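Local coordinates for arabinan endo-1,5-alpha-l-arabinosidase A (Cellvibrio cellulosa, PDB 1GYE), which cleaves the alpha-1,5-arabinofuranosyl linkages of linear arabinan in plant cell walls, releasing almost exclusively arabinotriose, at residues S55-G60 and V80-K85; V117-L122 and D180-G185. All coordinates share one frame; numbering follows the deposited sequence.

How the interactions relate
Interaction 1 is largely buried, five of its six touching residues being so, whereas interaction 2 is a surface contact with none. Their centres lie about 15 Å apart, on the same side of the chain's centre. Residues 55-60 and 80-85 lie together at the open end of the hairpin of strands 61-70 and 73-80, one leading in and one leading out; 117-122 and 180-185 are separated in sequence by a complete four-stranded sheet. Chemistry follows place: one serine-to-carbonyl hydrogen bond and a Phe-Val contact in interaction 1, hydrogen bonds from a glutamine amide, one of them weak, and a shared water in interaction 2. Both second segments meet arabinofuranose, 80-85 through hydrogen bonds, 180-185 through the methyl of Ala184.

Interaction 1: residues S55-G60 and V80-K85; sequences SPSFDG and VSAFGK. With AHR (alpha-L-arabinofuranose), chain B; AHR (alpha-L-arabinofuranose), chain C.
The backbones come nearest at Ser55 and Ser81, whose CA atoms are 5.8 Å apart; a type I turn, Ser55 to Phe58, begins at this point, and a type II turn, Ala82 to Lys85, follows on the other side. Ser55 OG donates to Ser81 O at 3.0 Å. Its position 67° out of the carbonyl plane puts the hydroxyl above the carbonyl, not on a lone pair. Beside this bond, CD1 of Phe58 lies 3.9 Å from CG1 of Val80, the two side chains crossing at about a right angle. The edge of the Phe58 ring also lies near Ser81 O, while Gly60 N sits over one face toward the rim. In the five-bladed propeller of this family 43 enzyme, these loops flank the hairpin 61-70/73-80, and residues 82-85 line the arabinan pocket. Further out, the CB of Ala82 meets Ser57 OG at 3.5 Å. The Ala82-Lys85 turn presents Gly84 N to O3 of the chain C arabinofuranose (2.7 Å, 147° at the hydrogen). Lys85, extended until it bends at chi4 (-65°), reaches O1 of the chain B sugar with NZ at 3.0 Å. CD1 and CE1 of Phe83 approach the chain C sugar, whose O5 lies in plane at the ring edge, and CD2 is turned to C3 of the chain B sugar at longer range.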
ATOM      1  N   SER A  55       5.132  13.065 -14.453  1.00 20.86           N
ATOM      2  CA  SER A  55       4.122  12.443 -15.311  1.00 21.49           C
ATOM      3  C   SER A  55       3.173  13.468 -15.973  1.00 21.30           C
ATOM      4  O   SER A  55       2.221  13.931 -15.355  1.00 21.92           O
ATOM      5  CB  SER A  55       3.384  11.304 -14.571  1.00 21.17           C
ATOM      6  OG  SER A  55       1.976  11.453 -14.635  1.00 20.37           O
ATOM      7  N   PRO A  56       3.477  13.847 -17.203  1.00 20.89           N
ATOM      8  CA  PRO A  56       2.759  14.937 -17.911  1.00 21.82           C
ATOM      9  C   PRO A  56       1.244  14.731 -18.146  1.00 22.07           C
ATOM     10  O   PRO A  56       0.519  15.724 -18.267  1.00 22.77           O
ATOM     11  CB  PRO A  56       3.494  15.043 -19.272  1.00 21.50           C
ATOM     12  CG  PRO A  56       4.848  14.307 -19.054  1.00 21.46           C
ATOM     13  CD  PRO A  56       4.582  13.286 -17.989  1.00 21.02           C
ATOM     14  N   SER A  57       0.801  13.476 -18.231  1.00 22.22           N
ATOM     15  CA  SER A  57      -0.616  13.095 -18.370  1.00 22.21           C
ATOM     16  C   SER A  57      -1.403  13.167 -17.019  1.00 21.01           C
ATOM     17  O   SER A  57      -2.637  13.163 -17.034  1.00 20.49           O
ATOM     18  CB  SER A  57      -0.716  11.676 -18.959  1.00 22.67           C
ATOM     19  OG  SER A  57       0.054  10.763 -18.140  1.00 26.44           O
ATOM     20  N   PHE A  58      -0.675  13.237 -15.893  1.00 19.51           N
ATOM     21  CA  PHE A  58      -1.218  13.369 -14.526  1.00 18.33           C
ATOM     22  C   PHE A  58      -2.587  14.054 -14.401  1.00 18.37           C
ATOM     23  O   PHE A  58      -2.770  15.215 -14.832  1.00 17.54           O
ATOM     24  CB  PHE A  58      -0.222  14.092 -13.607  1.00 17.60           C
ATOM     25  CG  PHE A  58      -0.576  14.013 -12.147  1.00 16.93           C
ATOM     26  CD1 PHE A  58      -0.528  12.783 -11.466  1.00 15.57           C
ATOM     27  CD2 PHE A  58      -0.982  15.159 -11.446  1.00 15.36           C
ATOM     28  CE1 PHE A  58      -0.879  12.698 -10.088  1.00 13.89           C
ATOM     29  CE2 PHE A  58      -1.333  15.089 -10.077  1.00 12.84           C
ATOM     30  CZ  PHE A  58      -1.281  13.859  -9.405  1.00 13.90           C
ATOM     31  N   ASP A  59      -3.536  13.336 -13.788  1.00 17.98           N
ATOM     32  CA  ASP A  59      -4.906  13.846 -13.660  1.00 17.78           C
ATOM     33  C   ASP A  59      -5.280  14.392 -12.295  1.00 16.91           C
ATOM     34  O   ASP A  59      -6.436  14.766 -12.094  1.00 17.04           O
ATOM     35  CB  ASP A  59      -5.950  12.795 -14.061  1.00 18.12           C
ATOM     36  CG  ASP A  59      -5.710  11.455 -13.398  1.00 18.40           C
ATOM     37  OD1 ASP A  59      -5.287  11.361 -12.211  1.00 17.58           O
ATOM     38  OD2 ASP A  59      -5.919  10.426 -14.035  1.00 19.36           O
ATOM     39  N   GLY A  60      -4.332  14.454 -11.364  1.00 15.54           N
ATOM     40  CA  GLY A  60      -4.652  14.988 -10.051  1.00 14.45           C
ATOM     41  C   GLY A  60      -4.827  13.946  -8.952  1.00 13.47           C
ATOM     42  O   GLY A  60      -4.825  14.318  -7.768  1.00 13.27           O
ATOM     43  N   VAL A  80       2.949   9.538  -7.611  1.00 16.69           N
ATOM     44  CA  VAL A  80       2.652  10.186  -8.886  1.00 16.79           C
ATOM     45  C   VAL A  80       3.012   9.229 -10.058  1.00 17.73           C
ATOM     46  O   VAL A  80       4.104   8.647 -10.089  1.00 19.36           O
ATOM     47  CB  VAL A  80       3.432  11.549  -8.985  1.00 17.11           C
ATOM     48  CG1 VAL A  80       3.164  12.252 -10.299  1.00 16.40           C
ATOM     49  CG2 VAL A  80       3.085  12.512  -7.830  1.00 14.40           C
ATOM     50  N   SER A  81       2.118   9.021 -11.024  1.00 17.65           N
ATOM     51  CA  SER A  81       2.360   7.994 -12.043  1.00 17.21           C
ATOM     52  C   SER A  81       1.443   8.148 -13.243  1.00 17.06           C
ATOM     53  O   SER A  81       0.692   9.116 -13.323  1.00 16.23           O
ATOM     54  CB  SER A  81       2.144   6.592 -11.461  1.00 17.97           C
ATOM     55  OG  SER A  81       2.756   5.575 -12.282  1.00 18.21           O
ATOM     56  N   ALA A  82       1.530   7.209 -14.188  1.00 16.57           N
ATOM     57  CA  ALA A  82       0.563   7.150 -15.290  1.00 17.17           C
ATOM     58  C   ALA A  82       0.247   5.697 -15.567  1.00 17.54           C
ATOM     59  O   ALA A  82       1.098   4.824 -15.367  1.00 18.05           O
ATOM     60  CB  ALA A  82       1.080   7.816 -16.542  1.00 16.82           C
ATOM     61  N   PHE A  83      -0.962   5.453 -16.040  1.00 17.48           N
ATOM     62  CA  PHE A  83      -1.426   4.109 -16.216  1.00 18.76           C
ATOM     63  C   PHE A  83      -0.540   3.337 -17.150  1.00 18.03           C
ATOM     64  O   PHE A  83      -0.355   3.746 -18.300  1.00 18.90           O
ATOM     65  CB  PHE A  83      -2.846   4.064 -16.797  1.00 19.86           C
ATOM     66  CG  PHE A  83      -3.482   2.684 -16.700  1.00 24.10           C
ATOM     67  CD1 PHE A  83      -3.308   1.906 -15.541  1.00 26.82           C
ATOM     68  CD2 PHE A  83      -4.252   2.162 -17.749  1.00 30.80           C
ATOM     69  CE1 PHE A  83      -3.880   0.621 -15.417  1.00 29.41           C
ATOM     70  CE2 PHE A  83      -4.843   0.859 -17.638  1.00 33.78           C
ATOM     71  CZ  PHE A  83      -4.637   0.094 -16.459  1.00 32.66           C
ATOM     72  N   GLY A  84      -0.088   2.181 -16.679  1.00 16.77           N
ATOM     73  CA  GLY A  84       0.743   1.301 -17.471  1.00 16.47           C
ATOM     74  C   GLY A  84       2.145   1.805 -17.818  1.00 15.81           C
ATOM     75  O   GLY A  84       2.765   1.250 -18.726  1.00 14.37           O
ATOM     76  N   LYS A  85       2.611   2.851 -17.137  1.00 15.89           N
ATOM     77  CA  LYS A  85       3.935   3.407 -17.385  1.00 17.01           C
ATOM     78  C   LYS A  85       4.710   3.411 -16.093  1.00 17.03           C
ATOM     79  O   LYS A  85       4.097   3.403 -15.000  1.00 16.37           O
ATOM     80  CB  LYS A  85       3.833   4.831 -17.883  1.00 17.36           C
ATOM     81  CG  LYS A  85       3.059   4.937 -19.195  1.00 19.03           C
ATOM     82  CD  LYS A  85       3.213   6.304 -19.815  1.00 24.19           C
ATOM     83  CE  LYS A  85       2.405   6.434 -21.142  1.00 25.89           C
ATOM     84  NZ  LYS A  85       3.001   5.503 -22.129  1.00 26.28           N
TER
HETATM   85  O5  AHR B   1      -1.516  -1.560 -20.143  0.50 44.53           O
HETATM   86  C5  AHR B   1      -1.167  -0.175 -19.979  0.50 48.03           C
HETATM   87  C4  AHR B   1      -1.186   0.543 -21.320  0.50 51.19           C
HETATM   88  O4  AHR B   1       0.093   1.155 -21.499  0.50 52.59           O
HETATM   89  C3  AHR B   1      -2.177   1.710 -21.343  0.50 52.01           C
HETATM   90  O3  AHR B   1      -3.308   1.501 -22.187  0.50 54.21           O
HETATM   91  C2  AHR B   1      -1.373   2.857 -21.888  0.50 52.09           C
HETATM   92  O2  AHR B   1      -1.943   4.101 -21.484  0.50 53.87           O
HETATM   93  C1  AHR B   1      -0.066   2.541 -21.199  0.50 51.88           C
HETATM   94  O1  AHR B   1       1.044   3.300 -21.666  0.50 53.57           O
HETATM   95  O5  AHR C   3      -2.815  -0.172 -11.767  0.50 24.27           O
HETATM   96  C5  AHR C   3      -1.430  -0.067 -11.684  0.50 20.93           C
HETATM   97  C4  AHR C   3      -1.010  -0.049 -13.118  0.50 20.72           C
HETATM   98  O4  AHR C   3      -0.908  -1.380 -13.587  0.50 18.94           O
HETATM   99  C3  AHR C   3       0.338   0.602 -13.160  0.50 19.04           C
HETATM  100  O3  AHR C   3       0.219   1.697 -14.060  0.50 15.92           O
HETATM  101  C2  AHR C   3       1.258  -0.462 -13.698  0.50 18.46           C
HETATM  102  O2  AHR C   3       2.219  -0.739 -12.679  0.50 15.24           O
HETATM  103  C1  AHR C   3       0.393  -1.649 -14.049  0.50 18.44           C

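Interaction 2: residues V117-L122 and D180-G185; sequences VPQRDL and DDSQAG. With AHR (alpha-L-arabinofuranose), chain D.
Gln119 makes the direct polar link between the loops: its NE2 donates to Ser182 OG at 3.0 Å along a nearly straight path (166° at the hydrogen), with the oxygen close to the amide plane. The same nitrogen has a weak, bent hydrogen bond to Asp180 OD1, 3.2 Å away with 125° at the hydrogen, the amide and carboxylate planes being well tilted against each other. The Gln119 chain folds at chi2 (-73°), which carries its amide across to the other loop. Asp181 is flanked by two side chains: its OD1 lies 3.2 Å from Leu122 CD1, and its carboxylate stands nearly perpendicular to the Gln119 amide. The CB of Pro118 rests against Ser182 OG. One water joins the backbones as well, accepting from Gln119 N and donating to Asp121 O and to Asp181 O, which also accepts from Trp146 NE1. The Asp180 carboxylate is positioned by an Asx turn, in which Ser182 N donates to OD1 at 2.7 Å from above the carboxylate plane, within the type I turn Asp180-Gln183. These loops are the connections entering and leaving the four-stranded sheet that runs from strand 129-132 to strand 167-171, one blade of the five-bladed propeller. Behind Gln119, Arg120 grips Asp121 side-on, NE and NH2 both meeting OD2 in the guanidinium plane; Val117 N adds a third bond to that oxygen, probably favouring its ionised form. Val117 CG2 covers the centre of one guanidinium face. Beyond the Asp180-Gln183 turn, Ala184 CB comes within 3.8 Å of O5 of the chain D arabinofuranose.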
ATOM      1  N   VAL A 117      12.549   5.618 -13.928  1.00 14.78           N
ATOM      2  CA  VAL A 117      12.696   6.149 -15.298  1.00 14.72           C
ATOM      3  C   VAL A 117      12.680   5.005 -16.353  1.00 15.36           C
ATOM      4  O   VAL A 117      13.473   4.023 -16.276  1.00 16.43           O
ATOM      5  CB  VAL A 117      14.042   6.916 -15.411  1.00 14.88           C
ATOM      6  CG1 VAL A 117      14.328   7.410 -16.849  1.00 13.60           C
ATOM      7  CG2 VAL A 117      14.099   8.090 -14.384  1.00 14.39           C
ATOM      8  N   PRO A 118      11.815   5.123 -17.349  1.00 14.97           N
ATOM      9  CA  PRO A 118      11.693   4.089 -18.387  1.00 14.85           C
ATOM     10  C   PRO A 118      13.049   3.791 -18.975  1.00 15.11           C
ATOM     11  O   PRO A 118      13.746   4.772 -19.262  1.00 14.59           O
ATOM     12  CB  PRO A 118      10.843   4.796 -19.464  1.00 14.43           C
ATOM     13  CG  PRO A 118      10.001   5.704 -18.669  1.00 13.52           C
ATOM     14  CD  PRO A 118      10.909   6.262 -17.592  1.00 14.37           C
ATOM     15  N   GLN A 119      13.387   2.506 -19.203  1.00 14.88           N
ATOM     16  CA  GLN A 119      14.669   2.098 -19.809  1.00 14.24           C
ATOM     17  C   GLN A 119      15.851   2.130 -18.840  1.00 16.09           C
ATOM     18  O   GLN A 119      16.863   1.387 -19.004  1.00 17.22           O
ATOM     19  CB  GLN A 119      15.011   2.870 -21.062  1.00 13.78           C
ATOM     20  CG  GLN A 119      13.923   2.848 -22.197  1.00 11.65           C
ATOM     21  CD  GLN A 119      13.835   1.479 -22.915  1.00 11.83           C
ATOM     22  OE1 GLN A 119      14.867   0.834 -23.222  1.00 13.40           O
ATOM     23  NE2 GLN A 119      12.618   1.026 -23.154  1.00  5.65           N
ATOM     24  N   ARG A 120      15.768   2.948 -17.814  1.00 16.31           N
ATOM     25  CA  ARG A 120      16.829   2.901 -16.825  1.00 16.95           C
ATOM     26  C   ARG A 120      16.486   1.876 -15.729  1.00 17.37           C
ATOM     27  O   ARG A 120      17.330   1.068 -15.368  1.00 17.49           O
ATOM     28  CB  ARG A 120      17.044   4.271 -16.215  1.00 17.04           C
ATOM     29  CG  ARG A 120      18.161   4.325 -15.139  1.00 17.05           C
ATOM     30  CD  ARG A 120      18.182   5.635 -14.328  1.00 18.14           C
ATOM     31  NE  ARG A 120      17.071   5.631 -13.406  1.00 23.57           N
ATOM     32  CZ  ARG A 120      16.750   6.622 -12.588  1.00 27.95           C
ATOM     33  NH1 ARG A 120      17.461   7.741 -12.602  1.00 30.77           N
ATOM     34  NH2 ARG A 120      15.715   6.486 -11.745  1.00 26.72           N
ATOM     35  N   ASP A 121      15.252   1.912 -15.230  1.00 16.96           N
ATOM     36  CA  ASP A 121      14.854   1.073 -14.116  1.00 17.39           C
ATOM     37  C   ASP A 121      13.919  -0.061 -14.446  1.00 17.87           C
ATOM     38  O   ASP A 121      12.957   0.128 -15.174  1.00 19.26           O
ATOM     39  CB  ASP A 121      14.200   1.941 -13.043  1.00 17.60           C
ATOM     40  CG  ASP A 121      15.085   3.104 -12.624  1.00 17.31           C
ATOM     41  OD1 ASP A 121      16.322   2.896 -12.445  1.00 17.06           O
ATOM     42  OD2 ASP A 121      14.628   4.268 -12.509  1.00 14.86           O
ATOM     43  N   LEU A 122      14.166  -1.241 -13.888  1.00 17.97           N
ATOM     44  CA  LEU A 122      13.195  -2.295 -14.023  1.00 17.70           C
ATOM     45  C   LEU A 122      12.265  -2.426 -12.788  1.00 17.17           C
ATOM     46  O   LEU A 122      12.083  -3.498 -12.215  1.00 17.15           O
ATOM     47  CB  LEU A 122      13.884  -3.588 -14.424  1.00 18.53           C
ATOM     48  CG  LEU A 122      13.356  -4.265 -15.728  1.00 21.58           C
ATOM     49  CD1 LEU A 122      13.087  -3.291 -16.915  1.00 18.44           C
ATOM     50  CD2 LEU A 122      14.270  -5.405 -16.193  1.00 22.12           C
ATOM     51  N   ASP A 180      10.780  -5.259 -24.030  1.00 15.44           N
ATOM     52  CA  ASP A 180      10.933  -3.806 -23.982  1.00 15.18           C
ATOM     53  C   ASP A 180      10.838  -3.292 -22.494  1.00 15.64           C
ATOM     54  O   ASP A 180       9.779  -3.498 -21.812  1.00 16.93           O
ATOM     55  CB  ASP A 180       9.798  -3.232 -24.806  1.00 14.54           C
ATOM     56  CG  ASP A 180       9.632  -1.689 -24.708  1.00 17.54           C
ATOM     57  OD1 ASP A 180      10.309  -0.969 -23.937  1.00 13.87           O
ATOM     58  OD2 ASP A 180       8.743  -1.087 -25.400  1.00 22.08           O
ATOM     59  N   ASP A 181      11.863  -2.580 -22.024  1.00 13.68           N
ATOM     60  CA  ASP A 181      11.893  -2.095 -20.633  1.00 13.88           C
ATOM     61  C   ASP A 181      10.759  -1.137 -20.265  1.00 12.57           C
ATOM     62  O   ASP A 181      10.489  -0.925 -19.102  1.00 11.64           O
ATOM     63  CB  ASP A 181      13.234  -1.403 -20.325  1.00 14.85           C
ATOM     64  CG  ASP A 181      14.406  -2.306 -20.567  1.00 17.98           C
ATOM     65  OD1 ASP A 181      14.766  -3.053 -19.647  1.00 26.03           O
ATOM     66  OD2 ASP A 181      14.970  -2.419 -21.678  1.00 24.97           O
ATOM     67  N   SER A 182      10.124  -0.532 -21.258  1.00 12.08           N
ATOM     68  CA  SER A 182       9.053   0.410 -20.985  1.00 11.64           C
ATOM     69  C   SER A 182       7.686  -0.268 -20.722  1.00 12.84           C
ATOM     70  O   SER A 182       6.756   0.403 -20.271  1.00 11.93           O
ATOM     71  CB  SER A 182       8.974   1.464 -22.081  1.00 10.94           C
ATOM     72  OG  SER A 182      10.148   2.276 -22.075  1.00  4.23           O
ATOM     73  N   GLN A 183       7.601  -1.585 -20.961  1.00 13.07           N
ATOM     74  CA  GLN A 183       6.370  -2.335 -20.760  1.00 13.76           C
ATOM     75  C   GLN A 183       6.273  -2.929 -19.368  1.00 12.98           C
ATOM     76  O   GLN A 183       7.194  -3.595 -18.867  1.00 12.97           O
ATOM     77  CB  GLN A 183       6.220  -3.498 -21.751  1.00 13.93           C
ATOM     78  CG  GLN A 183       6.361  -3.159 -23.152  1.00 15.62           C
ATOM     79  CD  GLN A 183       5.136  -2.547 -23.703  1.00 17.59           C
ATOM     80  OE1 GLN A 183       4.044  -2.754 -23.189  1.00 21.93           O
ATOM     81  NE2 GLN A 183       5.291  -1.818 -24.765  1.00 15.90           N
ATOM     82  N   ALA A 184       5.110  -2.764 -18.772  1.00 13.07           N
ATOM     83  CA  ALA A 184       4.846  -3.369 -17.448  1.00 13.35           C
ATOM     84  C   ALA A 184       5.088  -4.879 -17.416  1.00 12.55           C
ATOM     85  O   ALA A 184       5.490  -5.414 -16.374  1.00 12.31           O
ATOM     86  CB  ALA A 184       3.433  -3.052 -16.972  1.00 12.72           C
ATOM     87  N   GLY A 185       4.846  -5.551 -18.542  1.00 11.64           N
ATOM     88  CA  GLY A 185       5.111  -6.974 -18.621  1.00 12.03           C
ATOM     89  C   GLY A 185       4.011  -7.845 -18.005  1.00 13.99           C
ATOM     90  O   GLY A 185       2.900  -7.368 -17.732  1.00 13.41           O
TER
HETATM   91  O5  AHR D   2       0.297  -1.618 -15.459  0.50 22.09           O
HETATM   92  C5  AHR D   2      -0.421  -2.742 -15.962  0.50 25.75           C
HETATM   93  C4  AHR D   2      -0.379  -2.704 -17.472  0.50 30.75           C
HETATM   94  O4  AHR D   2      -1.248  -1.661 -17.842  0.50 35.10           O
HETATM   95  C3  AHR D   2      -0.953  -3.943 -18.132  0.50 36.09           C
HETATM   96  O3  AHR D   2       0.005  -4.594 -18.963  0.50 36.77           O
HETATM   97  C2  AHR D   2      -2.075  -3.501 -19.038  0.50 38.54           C
HETATM   98  O2  AHR D   2      -3.305  -3.984 -18.503  0.50 44.32           O
HETATM   99  C1  AHR D   2      -2.095  -2.016 -18.935  0.50 38.64           C
HETATM  100  O   HOH W   1      11.954   0.710 -17.571  1.00 23.74           O